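Local coordinates for troponin C (Chlamys nipponensis akazara, PDB 3TZ1), which binds calcium through an EF-hand and, as part of troponin, relieves the inhibition of actin filaments in striated muscle, this chain being its C-terminal domain, at residues G58-D61 with Y62-K66. Sequence-based numbering, arbitrary orientation.
With CA (calcium ion), chain C.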
loop_
_atom_site.group_PDB
_atom_site.type_symbol
_atom_site.label_atom_id
_atom_site.label_comp_id
_atom_site.label_asym_id
_atom_site.label_seq_id
_atom_site.Cartn_x
_atom_site.Cartn_y
_atom_site.Cartn_z
ATOM N N GLY A 58 6.930 9.477 -5.223
ATOM C CA GLY A 58 7.199 8.184 -5.818
ATOM C C GLY A 58 7.644 7.175 -4.773
ATOM O O GLY A 58 8.081 6.076 -5.101
ATOM N N THR A 59 7.536 7.556 -3.506
ATOM C CA THR A 59 7.889 6.668 -2.407
ATOM C C THR A 59 6.854 6.826 -1.300
ATOM O O THR A 59 6.337 7.919 -1.077
ATOM C CB THR A 59 9.259 7.033 -1.824
ATOM O OG1 THR A 59 9.248 8.412 -1.435
ATOM C CG2 THR A 59 10.353 6.816 -2.851
ATOM N N VAL A 60 6.557 5.749 -0.597
ATOM C CA VAL A 60 5.607 5.820 0.508
ATOM C C VAL A 60 6.381 5.773 1.814
ATOM O O VAL A 60 6.971 4.746 2.140
ATOM C CB VAL A 60 4.604 4.644 0.450
ATOM C CG1 VAL A 60 3.648 4.695 1.632
ATOM C CG2 VAL A 60 3.819 4.676 -0.863
ATOM N N ASP A 61 6.412 6.876 2.562
ATOM C CA ASP A 61 7.117 6.836 3.845
ATOM C C ASP A 61 6.214 6.233 4.923
ATOM O O ASP A 61 5.044 5.941 4.665
ATOM C CB ASP A 61 7.691 8.215 4.239
ATOM C CG ASP A 61 6.629 9.296 4.348
ATOM O OD1 ASP A 61 5.618 9.081 5.047
ATOM O OD2 ASP A 61 6.813 10.372 3.736
ATOM N N TYR A 62 6.741 6.024 6.126
ATOM C CA TYR A 62 5.965 5.294 7.132
ATOM C C TYR A 62 4.730 6.073 7.573
ATOM O O TYR A 62 3.683 5.493 7.858
ATOM C CB TYR A 62 6.817 4.913 8.348
ATOM C CG TYR A 62 6.041 4.140 9.394
ATOM C CD1 TYR A 62 5.673 4.737 10.595
ATOM C CD2 TYR A 62 5.671 2.821 9.179
ATOM C CE1 TYR A 62 4.960 4.036 11.554
ATOM C CE2 TYR A 62 4.951 2.113 10.129
ATOM C CZ TYR A 62 4.608 2.726 11.316
ATOM O OH TYR A 62 3.895 2.027 12.263
ATOM N N GLU A 63 4.846 7.393 7.614
ATOM C CA GLU A 63 3.708 8.210 8.000
ATOM C C GLU A 63 2.584 8.093 6.974
ATOM O O GLU A 63 1.412 8.002 7.332
ATOM C CB GLU A 63 4.124 9.667 8.186
ATOM C CG GLU A 63 3.012 10.558 8.674
ATOM C CD GLU A 63 3.467 11.988 8.864
ATOM O OE1 GLU A 63 4.248 12.242 9.807
ATOM O OE2 GLU A 63 3.052 12.852 8.062
ATOM N N GLU A 64 2.943 8.085 5.696
ATOM C CA GLU A 64 1.950 7.915 4.637
ATOM C C GLU A 64 1.327 6.533 4.728
ATOM O O GLU A 64 0.124 6.354 4.535
ATOM C CB GLU A 64 2.586 8.110 3.263
ATOM C CG GLU A 64 3.049 9.523 3.006
ATOM C CD GLU A 64 3.790 9.641 1.711
ATOM O OE1 GLU A 64 4.528 8.688 1.364
ATOM O OE2 GLU A 64 3.613 10.666 1.022
ATOM N N PHE A 65 2.161 5.552 5.034
ATOM C CA PHE A 65 1.703 4.179 5.128
ATOM C C PHE A 65 0.704 4.052 6.279
ATOM O O PHE A 65 -0.345 3.427 6.139
ATOM C CB PHE A 65 2.902 3.255 5.339
ATOM C CG PHE A 65 2.574 1.797 5.222
ATOM C CD1 PHE A 65 2.076 1.282 4.040
ATOM C CD2 PHE A 65 2.786 0.934 6.298
ATOM C CE1 PHE A 65 1.779 -0.082 3.928
ATOM C CE2 PHE A 65 2.486 -0.418 6.195
ATOM C CZ PHE A 65 1.990 -0.926 5.006
ATOM N N LYS A 66 1.026 4.676 7.410
ATOM C CA LYS A 66 0.172 4.605 8.590
ATOM C C LYS A 66 -1.164 5.293 8.348
ATOM O O LYS A 66 -2.222 4.790 8.744
ATOM C CB LYS A 66 0.882 5.213 9.805
ATOM C CG LYS A 66 0.081 5.118 11.083
ATOM C CD LYS A 66 0.903 5.494 12.304
ATOM C CE LYS A 66 0.083 5.296 13.571
ATOM N NZ LYS A 66 0.842 5.641 14.805
HETATM CA CA CA C . 5.581 10.078 -0.544
HETATM O O HOH W 1 7.335 10.631 1.334
#
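E64 and T59 meet at the calcium ion, where the last part of an EF-hand loop runs into helix 62-70. E64 grips the metal with both carboxylate oxygens, OE1 and OE2 each 2.6 Å from it, while T59 gives its backbone O at 2.4 Å. D53, D55 and S57, from earlier in the loop, complete the protein ligands, and a water fills a further place.

Behind this first shell stands a capping box built by D61 and E64. The N of D61 donates to E64 OE1 at 2.9 Å, on the anti side and 25° out of the carboxylate plane, so that one oxygen serves both metal and backbone. OE2 is held in turn by the N of T54. In the return bond, E64 N reaches D61 OD1 at 2.9 Å, nearly in line with the C-O bond. D61 can accept it because its CG sits between its own N and carbonyl carbon (chi1 59°), which folds the carboxylate back over the first turn. The other oxygen, OD2, accepts a hydrogen bond from the calcium-bound water at 2.5 Å, and the two carboxylates lie stacked, their planes 26° apart. Cutting D61 back to an alanine is likely to leave E64 N without its side-chain cap and the metal-bound water without the OD2 acceptor.

Further out, F65 N bonds to D61 O at 2.9 Å and begins the helical pattern. V60 CG1 lies 4.0 Å from F65 CB, and both side chains also touch I24 of the paired strand.

Two acidic groups this close should repel; the calcium ion, the water bridging D61 to the calcium and the backbone N-H donors probably offset that, coupling metal binding to the start of the helix.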